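Local coordinates for SusD-like carbohydrate binding protein (Bacteroides vulgatus, PDB 3LEW), which probably binds carbohydrate at the outer membrane as a SusD-family protein, in keeping with a role in nutrient uptake, at residues A[134-142]-A[409-417]; A[144-152]-A[480-490]. All blocks are in the same frame, centred on the assembly; numbering follows the deposited sequence. Where two conformers were deposited one is given.

Interaction 1. Residues A[134-142]-A[409-417]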
ATOM      1  N   SER A 134       4.374   7.538  -7.069  1.00 14.15           N
ATOM      2  CA  SER A 134       2.924   7.382  -6.845  1.00 14.87           C
ATOM      3  C   SER A 134       2.353   8.224  -5.724  1.00 15.23           C
ATOM      4  O   SER A 134       1.124   8.362  -5.661  1.00 16.17           O
ATOM      5  CB  SER A 134       2.570   5.899  -6.629  1.00 15.16           C
ATOM      6  OG  SER A 134       3.205   5.332  -5.488  1.00 16.90           O
ATOM      7  N   CYS A 135       3.183   8.764  -4.819  1.00 14.65           N
ATOM      8  CA  CYS A 135       2.768   9.500  -3.621  0.50 14.62           C
ATOM      9  C   CYS A 135       3.168  10.991  -3.580  1.00 14.87           C
ATOM     10  O   CYS A 135       2.591  11.754  -2.851  1.00 14.77           O
ATOM     11  CB  CYS A 135       3.417   8.857  -2.393  0.50 14.34           C
ATOM     12  SG  CYS A 135       2.765   7.231  -1.978  0.50 15.25           S
ATOM     13  N   TYR A 136       4.230  11.367  -4.297  1.00 13.52           N
ATOM     14  CA  TYR A 136       4.820  12.720  -4.197  1.00 13.16           C
ATOM     15  C   TYR A 136       4.453  13.691  -5.333  1.00 13.87           C
ATOM     16  O   TYR A 136       4.951  14.846  -5.380  1.00 13.42           O
ATOM     17  CB  TYR A 136       6.357  12.618  -4.086  1.00 12.49           C
ATOM     18  CG  TYR A 136       6.850  12.137  -2.743  1.00 12.46           C
ATOM     19  CD1 TYR A 136       6.679  10.799  -2.326  1.00 12.41           C
ATOM     20  CD2 TYR A 136       7.396  13.024  -1.841  1.00 13.00           C
ATOM     21  CE1 TYR A 136       7.110  10.333  -1.061  1.00 12.31           C
ATOM     22  CE2 TYR A 136       7.814  12.585  -0.584  1.00 14.49           C
ATOM     23  CZ  TYR A 136       7.649  11.235  -0.200  1.00 12.21           C
ATOM     24  OH  TYR A 136       8.090  10.869   1.008  1.00 14.36           O
ATOM     25  N   SER A 137       3.597  13.237  -6.240  1.00 14.20           N
ATOM     26  CA  SER A 137       3.128  14.052  -7.345  1.00 14.66           C
ATOM     27  C   SER A 137       1.694  13.621  -7.673  1.00 13.53           C
ATOM     28  O   SER A 137       1.282  12.482  -7.405  1.00 12.70           O
ATOM     29  CB  SER A 137       3.961  13.809  -8.590  1.00 15.61           C
ATOM     30  OG  SER A 137       5.371  13.976  -8.422  1.00 16.88           O
ATOM     31  N   PHE A 138       0.953  14.525  -8.281  1.00 13.64           N
ATOM     32  CA  PHE A 138      -0.330  14.161  -8.886  1.00 13.24           C
ATOM     33  C   PHE A 138      -0.101  13.230 -10.089  1.00 13.85           C
ATOM     34  O   PHE A 138       1.059  12.973 -10.515  1.00 13.81           O
ATOM     35  CB  PHE A 138      -1.142  15.409  -9.300  1.00 14.01           C
ATOM     36  CG  PHE A 138      -1.485  16.303  -8.147  1.00 12.01           C
ATOM     37  CD1 PHE A 138      -2.233  15.811  -7.079  1.00 12.29           C
ATOM     38  CD2 PHE A 138      -1.051  17.618  -8.113  1.00 13.20           C
ATOM     39  CE1 PHE A 138      -2.578  16.621  -6.017  1.00 13.84           C
ATOM     40  CE2 PHE A 138      -1.367  18.444  -7.043  1.00 13.93           C
ATOM     41  CZ  PHE A 138      -2.158  17.944  -6.003  1.00 13.36           C
ATOM     42  N   ALA A 139      -1.196  12.659 -10.570  1.00 14.11           N
ATOM     43  CA  ALA A 139      -1.164  11.640 -11.649  1.00 14.17           C
ATOM     44  C   ALA A 139      -0.271  12.071 -12.811  1.00 14.26           C
ATOM     45  O   ALA A 139      -0.182  13.265 -13.164  1.00 14.24           O
ATOM     46  CB  ALA A 139      -2.564  11.354 -12.149  1.00 13.03           C
ATOM     47  N   ILE A 140       0.351  11.077 -13.435  1.00 14.89           N
ATOM     48  CA  ILE A 140       1.231  11.319 -14.570  1.00 14.47           C
ATOM     49  C   ILE A 140       0.506  12.013 -15.738  1.00 15.42           C
ATOM     50  O   ILE A 140       1.136  12.734 -16.515  1.00 16.05           O
ATOM     51  CB  ILE A 140       1.910   9.973 -14.964  1.00 15.21           C
ATOM     52  CG1 ILE A 140       3.096  10.219 -15.860  1.00 14.78           C
ATOM     53  CG2 ILE A 140       0.917   9.025 -15.630  1.00 14.84           C
ATOM     54  CD1 ILE A 140       3.915   8.946 -16.199  1.00 13.20           C
ATOM     55  N   ASP A 141      -0.808  11.817 -15.877  1.00 15.74           N
ATOM     56  CA  ASP A 141      -1.561  12.479 -16.936  1.00 17.11           C
ATOM     57  C   ASP A 141      -2.187  13.800 -16.496  1.00 17.25           C
ATOM     58  O   ASP A 141      -2.738  14.507 -17.314  1.00 18.87           O
ATOM     59  CB  ASP A 141      -2.618  11.562 -17.585  1.00 17.74           C
ATOM     60  CG  ASP A 141      -3.710  11.124 -16.629  1.00 18.54           C
ATOM     61  OD1 ASP A 141      -3.430  10.919 -15.437  1.00 19.88           O
ATOM     62  OD2 ASP A 141      -4.861  10.952 -17.110  1.00 20.77           O
ATOM     63  N   LYS A 142      -2.034  14.154 -15.224  1.00 16.81           N
ATOM     64  CA  LYS A 142      -2.456  15.453 -14.722  1.00 17.30           C
ATOM     65  C   LYS A 142      -1.371  16.459 -15.111  1.00 17.44           C
ATOM     66  O   LYS A 142      -1.650  17.451 -15.764  1.00 18.32           O
ATOM     67  CB  LYS A 142      -2.641  15.382 -13.220  1.00 17.72           C
ATOM     68  CG  LYS A 142      -3.246  16.598 -12.581  1.00 20.54           C
ATOM     69  CD  LYS A 142      -2.251  17.670 -12.202  1.00 19.78           C
ATOM     70  CE  LYS A 142      -2.820  18.605 -11.098  1.00 20.96           C
ATOM     71  NZ  LYS A 142      -1.960  19.851 -10.982  1.00 18.50           N
ATOM     72  N   LEU A 409      -5.364   6.026  -0.994  1.00 14.57           N
ATOM     73  CA  LEU A 409      -4.848   7.334  -1.470  1.00 13.51           C
ATOM     74  C   LEU A 409      -4.169   7.182  -2.812  1.00 13.73           C
ATOM     75  O   LEU A 409      -4.211   8.079  -3.640  1.00 13.69           O
ATOM     76  CB  LEU A 409      -3.847   7.900  -0.475  1.00 14.47           C
ATOM     77  CG  LEU A 409      -3.193   9.258  -0.817  1.00 12.92           C
ATOM     78  CD1 LEU A 409      -4.226  10.429  -0.799  1.00 13.66           C
ATOM     79  CD2 LEU A 409      -2.009   9.537   0.175  1.00 14.44           C
ATOM     80  N   ILE A 410      -3.494   6.048  -3.021  1.00 13.79           N
ATOM     81  CA  ILE A 410      -2.738   5.837  -4.270  1.00 13.74           C
ATOM     82  C   ILE A 410      -3.673   5.820  -5.463  1.00 13.84           C
ATOM     83  O   ILE A 410      -3.423   6.444  -6.482  1.00 12.83           O
ATOM     84  CB  ILE A 410      -1.968   4.472  -4.227  1.00 14.94           C
ATOM     85  CG1 ILE A 410      -0.984   4.451  -3.034  1.00 16.81           C
ATOM     86  CG2 ILE A 410      -1.367   4.149  -5.607  1.00 15.08           C
ATOM     87  CD1 ILE A 410      -0.012   5.602  -2.958  1.00 17.00           C
ATOM     88  N   ASP A 411      -4.838   5.234  -5.266  1.00 14.01           N
ATOM     89  CA  ASP A 411      -5.887   5.216  -6.291  1.00 13.05           C
ATOM     90  C   ASP A 411      -6.534   6.571  -6.489  1.00 14.26           C
ATOM     91  O   ASP A 411      -6.770   6.968  -7.619  1.00 15.72           O
ATOM     92  CB  ASP A 411      -6.947   4.189  -5.968  1.00 13.35           C
ATOM     93  CG  ASP A 411      -6.475   2.757  -6.202  1.00 16.93           C
ATOM     94  OD1 ASP A 411      -5.392   2.496  -6.815  1.00 16.79           O
ATOM     95  OD2 ASP A 411      -7.206   1.845  -5.746  1.00 18.33           O
ATOM     96  N   ILE A 412      -6.805   7.293  -5.392  1.00 13.80           N
ATOM     97  CA  ILE A 412      -7.358   8.658  -5.452  1.00 13.77           C
ATOM     98  C   ILE A 412      -6.449   9.577  -6.302  1.00 14.00           C
ATOM     99  O   ILE A 412      -6.908  10.333  -7.186  1.00 14.67           O
ATOM    100  CB  ILE A 412      -7.576   9.200  -4.012  1.00 14.15           C
ATOM    101  CG1 ILE A 412      -8.853   8.534  -3.453  1.00 16.14           C
ATOM    102  CG2 ILE A 412      -7.728  10.758  -3.975  1.00 15.95           C
ATOM    103  CD1 ILE A 412      -9.057   8.669  -1.948  1.00 20.29           C
ATOM    104  N   ILE A 413      -5.172   9.493  -6.039  1.00 13.75           N
ATOM    105  CA  ILE A 413      -4.144  10.271  -6.770  1.00 14.14           C
ATOM    106  C   ILE A 413      -4.095   9.836  -8.250  1.00 14.43           C
ATOM    107  O   ILE A 413      -4.336  10.643  -9.138  1.00 13.21           O
ATOM    108  CB  ILE A 413      -2.773  10.138  -6.148  1.00 14.46           C
ATOM    109  CG1 ILE A 413      -2.679  10.880  -4.797  1.00 13.75           C
ATOM    110  CG2 ILE A 413      -1.704  10.739  -7.038  1.00 14.00           C
ATOM    111  CD1 ILE A 413      -1.362  10.624  -3.969  1.00 14.50           C
ATOM    112  N   ARG A 414      -3.808   8.565  -8.507  1.00 13.69           N
ATOM    113  CA  ARG A 414      -3.562   8.161  -9.908  1.00 13.71           C
ATOM    114  C   ARG A 414      -4.793   8.267 -10.801  1.00 13.78           C
ATOM    115  O   ARG A 414      -4.686   8.524 -11.993  1.00 14.77           O
ATOM    116  CB  ARG A 414      -2.952   6.776  -9.963  1.00 11.95           C
ATOM    117  CG  ARG A 414      -3.951   5.638  -9.708  1.00 12.59           C
ATOM    118  CD  ARG A 414      -3.270   4.294  -9.601  1.00 13.53           C
ATOM    119  NE  ARG A 414      -4.280   3.278  -9.340  1.00 13.93           N
ATOM    120  CZ  ARG A 414      -5.009   2.678 -10.283  1.00 14.19           C
ATOM    121  NH1 ARG A 414      -4.788   2.900 -11.550  1.00 14.60           N
ATOM    122  NH2 ARG A 414      -5.967   1.823  -9.928  1.00 16.11           N
ATOM    123  N   ASN A 415      -5.980   8.101 -10.235  1.00 13.51           N
ATOM    124  CA  ASN A 415      -7.220   8.172 -11.026  1.00 14.50           C
ATOM    125  C   ASN A 415      -7.854   9.581 -11.060  1.00 14.87           C
ATOM    126  O   ASN A 415      -8.903   9.778 -11.678  1.00 15.12           O
ATOM    127  CB  ASN A 415      -8.243   7.176 -10.483  1.00 14.57           C
ATOM    128  CG  ASN A 415      -7.767   5.735 -10.556  1.00 16.61           C
ATOM    129  OD1 ASN A 415      -6.985   5.375 -11.416  1.00 19.95           O
ATOM    130  ND2 ASN A 415      -8.318   4.894  -9.686  1.00 17.65           N
ATOM    131  N   GLN A 416      -7.242  10.539 -10.356  1.00 15.35           N
ATOM    132  CA  GLN A 416      -7.786  11.910 -10.230  1.00 16.20           C
ATOM    133  C   GLN A 416      -9.208  11.875  -9.684  1.00 17.05           C
ATOM    134  O   GLN A 416     -10.106  12.582 -10.156  1.00 17.39           O
ATOM    135  CB  GLN A 416      -7.678  12.698 -11.534  1.00 15.84           C
ATOM    136  CG  GLN A 416      -6.250  12.889 -11.991  1.00 16.35           C
ATOM    137  CD  GLN A 416      -6.146  13.781 -13.189  1.00 15.67           C
ATOM    138  OE1 GLN A 416      -6.506  14.988 -13.140  1.00 16.30           O
ATOM    139  NE2 GLN A 416      -5.693  13.215 -14.291  1.00 16.34           N
ATOM    140  N   GLN A 417      -9.403  11.056  -8.656  1.00 16.86           N
ATOM    141  CA  GLN A 417     -10.696  10.944  -8.041  1.00 17.22           C
ATOM    142  C   GLN A 417     -10.767  11.816  -6.819  1.00 17.19           C
ATOM    143  O   GLN A 417      -9.764  12.406  -6.415  1.00 18.67           O
ATOM    144  CB  GLN A 417     -10.978   9.472  -7.713  1.00 18.70           C
ATOM    145  CG  GLN A 417     -11.355   8.653  -8.945  1.00 20.32           C
ATOM    146  CD  GLN A 417     -11.630   7.229  -8.563  1.00 27.43           C
ATOM    147  OE1 GLN A 417     -10.712   6.487  -8.195  1.00 29.39           O
ATOM    148  NE2 GLN A 417     -12.907   6.836  -8.607  1.00 30.27           N
TER
HETATM  149  O   HOH W   1      -0.703   7.323  -7.339  1.00 13.97           O
HETATM  150  O   HOH W   2      -3.585  13.245  -9.071  1.00 15.46           O
HETATM  151  O   HOH W   3      -5.657  10.107 -14.031  1.00 17.02           O
HETATM  152  O   HOH W   4      -5.580  14.673 -16.938  1.00 29.30           O

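Interaction 2. Residues A[144-152]-A[480-490]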
ATOM      1  N   PRO A 144       2.593  15.588 -16.509  1.00 16.13           N
ATOM      2  CA  PRO A 144       3.737  14.670 -16.548  1.00 15.73           C
ATOM      3  C   PRO A 144       5.099  15.249 -16.217  1.00 15.09           C
ATOM      4  O   PRO A 144       6.028  14.500 -15.941  1.00 15.04           O
ATOM      5  CB  PRO A 144       3.738  14.149 -18.001  1.00 16.64           C
ATOM      6  CG  PRO A 144       2.935  15.097 -18.762  1.00 17.13           C
ATOM      7  CD  PRO A 144       1.958  15.744 -17.833  1.00 17.23           C
ATOM      8  N   ASP A 145       5.239  16.562 -16.286  1.00 14.09           N
ATOM      9  CA  ASP A 145       6.515  17.201 -16.058  1.00 14.68           C
ATOM     10  C   ASP A 145       6.600  17.775 -14.640  1.00 14.19           C
ATOM     11  O   ASP A 145       7.556  18.454 -14.314  1.00 14.59           O
ATOM     12  CB  ASP A 145       6.709  18.278 -17.093  1.00 15.29           C
ATOM     13  CG  ASP A 145       6.819  17.701 -18.506  1.00 19.27           C
ATOM     14  OD1 ASP A 145       7.388  16.594 -18.667  1.00 20.18           O
ATOM     15  OD2 ASP A 145       6.337  18.335 -19.460  1.00 24.00           O
ATOM     16  N   ALA A 146       5.599  17.519 -13.809  1.00 11.15           N
ATOM     17  CA  ALA A 146       5.606  18.048 -12.444  1.00 12.71           C
ATOM     18  C   ALA A 146       6.768  17.527 -11.626  1.00 13.51           C
ATOM     19  O   ALA A 146       7.163  16.362 -11.764  1.00 13.36           O
ATOM     20  CB  ALA A 146       4.259  17.656 -11.695  1.00 13.91           C
ATOM     21  N   VAL A 147       7.232  18.326 -10.676  1.00 13.08           N
ATOM     22  CA  VAL A 147       8.294  17.887  -9.808  1.00 13.88           C
ATOM     23  C   VAL A 147       7.889  16.641  -9.021  1.00 13.62           C
ATOM     24  O   VAL A 147       6.733  16.503  -8.602  1.00 15.11           O
ATOM     25  CB  VAL A 147       8.693  19.012  -8.842  1.00 14.16           C
ATOM     26  CG1 VAL A 147       7.556  19.284  -7.834  1.00 13.20           C
ATOM     27  CG2 VAL A 147      10.010  18.679  -8.171  1.00 14.58           C
ATOM     28  N   CYS A 148       8.841  15.749  -8.785  1.00 13.36           N
ATOM     29  CA  CYS A 148       8.606  14.565  -7.953  1.00 13.11           C
ATOM     30  C   CYS A 148       9.713  14.436  -6.890  1.00 14.33           C
ATOM     31  O   CYS A 148       9.513  14.847  -5.748  1.00 14.44           O
ATOM     32  CB  CYS A 148       8.479  13.334  -8.819  1.00 12.58           C
ATOM     33  SG  CYS A 148       8.111  11.829  -7.885  1.00 14.76           S
ATOM     34  N   ALA A 149      10.886  13.925  -7.267  1.00 13.42           N
ATOM     35  CA  ALA A 149      11.929  13.602  -6.281  1.00 14.17           C
ATOM     36  C   ALA A 149      13.252  13.372  -7.025  1.00 13.70           C
ATOM     37  O   ALA A 149      13.239  13.051  -8.201  1.00 14.16           O
ATOM     38  CB  ALA A 149      11.520  12.341  -5.450  1.00 13.97           C
ATOM     39  N   PRO A 150      14.378  13.541  -6.338  1.00 13.42           N
ATOM     40  CA  PRO A 150      15.686  13.284  -6.962  1.00 13.07           C
ATOM     41  C   PRO A 150      15.910  11.803  -7.204  1.00 13.53           C
ATOM     42  O   PRO A 150      15.429  10.962  -6.418  1.00 13.41           O
ATOM     43  CB  PRO A 150      16.692  13.831  -5.939  1.00 13.93           C
ATOM     44  CG  PRO A 150      15.905  14.327  -4.772  1.00 16.04           C
ATOM     45  CD  PRO A 150      14.473  14.099  -4.969  1.00 14.10           C
ATOM     46  N   ILE A 151      16.629  11.497  -8.274  1.00 12.54           N
ATOM     47  CA  ILE A 151      16.964  10.120  -8.630  1.00 12.61           C
ATOM     48  C   ILE A 151      18.434   9.913  -8.444  1.00 13.32           C
ATOM     49  O   ILE A 151      19.233  10.637  -9.033  1.00 12.54           O
ATOM     50  CB  ILE A 151      16.593   9.822 -10.101  1.00 12.96           C
ATOM     51  CG1 ILE A 151      15.083   9.922 -10.272  1.00 13.99           C
ATOM     52  CG2 ILE A 151      17.093   8.426 -10.514  1.00 13.76           C
ATOM     53  CD1 ILE A 151      14.582   9.733 -11.701  1.00 12.70           C
ATOM     54  N   TYR A 152      18.801   8.936  -7.611  1.00 13.99           N
ATOM     55  CA  TYR A 152      20.191   8.518  -7.464  1.00 14.15           C
ATOM     56  C   TYR A 152      20.340   7.078  -7.888  1.00 15.88           C
ATOM     57  O   TYR A 152      19.529   6.194  -7.481  1.00 15.43           O
ATOM     58  CB  TYR A 152      20.661   8.626  -5.999  1.00 15.34           C
ATOM     59  CG  TYR A 152      20.484   9.993  -5.440  1.00 16.33           C
ATOM     60  CD1 TYR A 152      21.347  10.999  -5.766  1.00 16.41           C
ATOM     61  CD2 TYR A 152      19.392  10.299  -4.615  1.00 20.30           C
ATOM     62  CE1 TYR A 152      21.166  12.299  -5.274  1.00 19.74           C
ATOM     63  CE2 TYR A 152      19.218  11.568  -4.118  1.00 20.15           C
ATOM     64  CZ  TYR A 152      20.087  12.565  -4.461  1.00 19.71           C
ATOM     65  OH  TYR A 152      19.900  13.852  -3.984  1.00 21.09           O
ATOM     66  N   ASN A 480      19.488  20.558   0.027  1.00 15.35           N
ATOM     67  CA  ASN A 480      19.630  20.419  -1.418  1.00 14.27           C
ATOM     68  C   ASN A 480      19.348  21.737  -2.099  1.00 14.57           C
ATOM     69  O   ASN A 480      18.214  22.079  -2.365  1.00 15.82           O
ATOM     70  CB  ASN A 480      18.723  19.262  -1.923  1.00 13.30           C
ATOM     71  CG  ASN A 480      18.859  18.988  -3.419  1.00 12.67           C
ATOM     72  OD1 ASN A 480      19.463  19.761  -4.147  1.00 15.76           O
ATOM     73  ND2 ASN A 480      18.289  17.866  -3.866  1.00 14.72           N
ATOM     74  N   LYS A 481      20.399  22.483  -2.424  1.00 15.31           N
ATOM     75  CA  LYS A 481      20.231  23.829  -2.944  1.00 16.74           C
ATOM     76  C   LYS A 481      19.740  23.839  -4.374  1.00 16.76           C
ATOM     77  O   LYS A 481      19.301  24.864  -4.850  1.00 19.81           O
ATOM     78  CB  LYS A 481      21.527  24.627  -2.819  1.00 18.39           C
ATOM     79  CG  LYS A 481      22.065  24.679  -1.361  1.00 18.69           C
ATOM     80  CD  LYS A 481      21.304  25.688  -0.550  1.00 18.73           C
ATOM     81  CE  LYS A 481      22.039  26.011   0.764  1.00 15.70           C
ATOM     82  NZ  LYS A 481      22.099  24.919   1.728  1.00 15.95           N
ATOM     83  N   ASN A 482      19.805  22.699  -5.054  1.00 16.95           N
ATOM     84  CA  ASN A 482      19.364  22.602  -6.450  1.00 16.74           C
ATOM     85  C   ASN A 482      18.028  21.869  -6.665  1.00 16.11           C
ATOM     86  O   ASN A 482      17.659  21.533  -7.807  1.00 15.80           O
ATOM     87  CB  ASN A 482      20.448  21.869  -7.216  1.00 17.60           C
ATOM     88  CG  ASN A 482      21.802  22.598  -7.162  1.00 19.62           C
ATOM     89  OD1 ASN A 482      22.804  22.009  -6.761  1.00 25.75           O
ATOM     90  ND2 ASN A 482      21.816  23.860  -7.512  1.00 19.15           N
ATOM     91  N   LEU A 483      17.327  21.587  -5.562  1.00 14.57           N
ATOM     92  CA  LEU A 483      16.175  20.711  -5.569  1.00 14.11           C
ATOM     93  C   LEU A 483      15.160  21.027  -6.675  1.00 13.73           C
ATOM     94  O   LEU A 483      14.697  20.117  -7.370  1.00 13.04           O
ATOM     95  CB  LEU A 483      15.490  20.795  -4.198  1.00 13.84           C
ATOM     96  CG  LEU A 483      14.305  19.898  -3.925  1.00 14.00           C
ATOM     97  CD1 LEU A 483      14.650  18.423  -4.100  1.00 12.51           C
ATOM     98  CD2 LEU A 483      13.786  20.224  -2.496  1.00 13.65           C
ATOM     99  N   TYR A 484      14.813  22.320  -6.828  1.00 13.66           N
ATOM    100  CA  TYR A 484      13.739  22.742  -7.731  1.00 12.85           C
ATOM    101  C   TYR A 484      14.280  23.411  -8.987  1.00 13.40           C
ATOM    102  O   TYR A 484      13.571  24.185  -9.643  1.00 14.11           O
ATOM    103  CB  TYR A 484      12.783  23.712  -7.009  1.00 13.80           C
ATOM    104  CG  TYR A 484      12.077  23.072  -5.844  1.00 12.67           C
ATOM    105  CD1 TYR A 484      11.232  21.995  -6.043  1.00 13.40           C
ATOM    106  CD2 TYR A 484      12.287  23.506  -4.530  1.00 13.89           C
ATOM    107  CE1 TYR A 484      10.579  21.373  -4.970  1.00 13.91           C
ATOM    108  CE2 TYR A 484      11.640  22.887  -3.435  1.00 14.31           C
ATOM    109  CZ  TYR A 484      10.808  21.828  -3.662  1.00 16.38           C
ATOM    110  OH  TYR A 484      10.152  21.225  -2.593  1.00 16.05           O
ATOM    111  N   LYS A 485      15.536  23.144  -9.308  1.00 12.82           N
ATOM    112  CA  LYS A 485      16.159  23.769 -10.453  1.00 15.11           C
ATOM    113  C   LYS A 485      15.499  23.417 -11.800  1.00 15.27           C
ATOM    114  O   LYS A 485      15.342  24.319 -12.655  1.00 16.13           O
ATOM    115  CB  LYS A 485      17.632  23.402 -10.509  1.00 14.89           C
ATOM    116  CG  LYS A 485      18.419  24.197 -11.521  1.00 20.45           C
ATOM    117  CD  LYS A 485      19.860  23.660 -11.602  1.00 25.03           C
ATOM    118  CE  LYS A 485      20.692  24.398 -12.654  1.00 30.80           C
ATOM    119  NZ  LYS A 485      22.006  23.708 -12.899  1.00 34.86           N
ATOM    120  N   ASP A 486      15.163  22.151 -11.998  1.00 15.64           N
ATOM    121  CA  ASP A 486      14.647  21.677 -13.282  1.00 16.34           C
ATOM    122  C   ASP A 486      13.113  21.694 -13.315  1.00 17.13           C
ATOM    123  O   ASP A 486      12.509  21.919 -14.379  1.00 17.16           O
ATOM    124  CB  ASP A 486      15.168  20.286 -13.603  1.00 16.51           C
ATOM    125  CG  ASP A 486      16.663  20.256 -13.844  1.00 18.01           C
ATOM    126  OD1 ASP A 486      17.244  21.287 -14.219  1.00 20.38           O
ATOM    127  OD2 ASP A 486      17.249  19.190 -13.652  1.00 19.34           O
ATOM    128  N   HIS A 487      12.496  21.423 -12.165  1.00 16.24           N
ATOM    129  CA  HIS A 487      11.029  21.365 -12.040  1.00 15.59           C
ATOM    130  C   HIS A 487      10.644  22.122 -10.784  1.00 16.23           C
ATOM    131  O   HIS A 487      11.062  21.766  -9.689  1.00 17.23           O
ATOM    132  CB  HIS A 487      10.584  19.910 -11.969  1.00 15.35           C
ATOM    133  CG  HIS A 487      11.036  19.109 -13.148  1.00 15.97           C
ATOM    134  ND1 HIS A 487      10.521  19.304 -14.418  1.00 15.97           N
ATOM    135  CD2 HIS A 487      12.012  18.166 -13.271  1.00 18.47           C
ATOM    136  CE1 HIS A 487      11.155  18.504 -15.267  1.00 19.16           C
ATOM    137  NE2 HIS A 487      12.066  17.807 -14.598  1.00 17.35           N
ATOM    138  N   PRO A 488       9.825  23.175 -10.924  1.00 15.90           N
ATOM    139  CA  PRO A 488       9.540  23.993  -9.764  1.00 15.30           C
ATOM    140  C   PRO A 488       8.591  23.362  -8.735  1.00 14.07           C
ATOM    141  O   PRO A 488       7.754  22.527  -9.063  1.00 13.19           O
ATOM    142  CB  PRO A 488       8.848  25.223 -10.364  1.00 15.93           C
ATOM    143  CG  PRO A 488       8.174  24.684 -11.607  1.00 16.95           C
ATOM    144  CD  PRO A 488       9.232  23.732 -12.158  1.00 17.03           C
ATOM    145  N   LYS A 489       8.746  23.799  -7.493  1.00 13.43           N
ATOM    146  CA  LYS A 489       7.870  23.408  -6.432  1.00 12.96           C
ATOM    147  C   LYS A 489       6.450  23.824  -6.832  1.00 13.38           C
ATOM    148  O   LYS A 489       6.243  24.893  -7.419  1.00 11.70           O
ATOM    149  CB  LYS A 489       8.288  24.138  -5.128  1.00 13.13           C
ATOM    150  CG  LYS A 489       7.465  23.816  -3.909  1.00 13.82           C
ATOM    151  CD  LYS A 489       8.098  24.449  -2.661  1.00 16.92           C
ATOM    152  CE  LYS A 489       7.397  24.083  -1.401  1.00 19.80           C
ATOM    153  NZ  LYS A 489       8.131  24.607  -0.225  1.00 21.48           N
ATOM    154  N   LEU A 490       5.475  22.989  -6.518  1.00 12.97           N
ATOM    155  CA  LEU A 490       4.092  23.287  -6.911  1.00 14.10           C
ATOM    156  C   LEU A 490       3.625  24.587  -6.265  1.00 14.61           C
ATOM    157  O   LEU A 490       3.868  24.825  -5.049  1.00 15.18           O
ATOM    158  CB  LEU A 490       3.158  22.135  -6.520  1.00 13.87           C
ATOM    159  CG  LEU A 490       3.356  20.777  -7.168  1.00 16.69           C
ATOM    160  CD1 LEU A 490       2.203  19.844  -6.720  1.00 16.58           C
ATOM    161  CD2 LEU A 490       3.436  20.865  -8.722  1.00 15.21           C
TER
HETATM  162  O   HOH W   5       6.769  21.221 -11.058  1.00 13.98           O

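Interaction 1. Residues A[134-142]-A[409-417]
Ile413 and Ile410, on the last turns of helix 408-414, pack against the C-terminal end of helix 111-135 and the chain leaving it. Two helix ends meet here in the largely helical SusD fold, and the second closes in a Schellman motif, with Gln416 at positive phi. In the tight part, aliphatic side chains press on backbone carbonyls. Ile413 spreads its two branches over two of them: CG2 lies 3.5 Å from Ser137 O, and CD1 approaches Ser134 O at 3.8 Å. Ile410, with CG1 anti to its carbonyl carbon (chi1 -59°) and CD1 folded back at chi2 -54°, brings that CD1 to 4.0 Å from Ser134 O. Ala139 drops its methyl onto the end of the helix, with CB 3.5 Å from Arg414 O. Buried backbone groups are matched through water: water 1 donates to both Ser134 O and Ile410 O, and water 2 accepts from Ala139 N while donating to Ile413 O.

Toward solvent the contact turns polar and looser. The extended side chain of Gln416 runs over the Ala139 methyl and crosses Lys142 at about a right angle, its OE1 3.7 Å from Lys142 CG and hydrogen-bonded to Asn464. Its NE2 makes a weak bond to Asp141 OD1, at 3.4 Å, with the amide and carboxylate planes 84° apart. Shortening Gln416 to alanine would take the amide away; waters 3 and 4 would then probably lack their amide donor, Asn464 its acceptor, and a gap would open beside the Lys142 methylenes. Water 3 does much of the joining at this rim: it accepts from Gln416 NE2 and donates to Asp141 OD1 and, at 2.8 Å, to Arg414 O.

Interaction 2. Residues A[144-152]-A[480-490]
Val147, at chi1 68°, tucks CG1 between its own backbone N and carbonyl carbon and sets CG2 opposite the N, which parts the two methyls over the opposing backbone, CG2 to His487 O at 3.6 Å and CG1 to Pro488 O at 3.5 Å. His487, at chi1 -57°, lays its ring beside Asp145 O, with ND1 3.1 Å from that oxygen but badly angled for a hydrogen bond. The two side chains pass antiparallel to one another, their CB atoms 3.8 Å apart. Val147 CG2 also reaches the edge of the Tyr484 ring near its plane, 4.1 Å from CD1. That ring is sandwiched within its own segment, Lys489 CB over the centre of one face and Leu483 CG over the other, and its hydroxyl bonds to Glu477. Water 5 links the backbones, accepting from Val147 N and donating to Pro488 O at 2.6 Å. Farther along, Pro150 CG rests 4.3 Å from Leu483 CD1, beyond which Asn480 OD1 accepts from Asn482 N in an Asx turn. Asn480 ND2 is held by Lys165 O. The whole is a strand-to-loop packing: a short, weakly bonded strand, 147-149, antiparallel to 168-169 with a classic beta bulge where Cys148 and Ala149 both face Ser168, is flanked by the C-terminal loop with its two overlapping type I turns.

Overall arrangement
Interaction 1 is the more buried and lies nearer the centre of the chain; interaction 2 sits farther out, partly exposed, with centres about 17 Å apart. Both tie the end of helix 111-135 and the chain following it to the later half of the chain, but interaction 1 joins two helix ends and interaction 2 a short strand and a turn-rich loop. Several waters and a weak side-chain bond supplement the isoleucine packing in 134-142/409-417, whereas 144-152/480-490 relies on a valine, rings and a single bridging water. The two meet directly: Ser137 OG probably hydrogen-bonds Val147 O at 2.9 Å, and Phe138 CE2 packs 3.8 Å from Leu490 CD1, making one continuous patch.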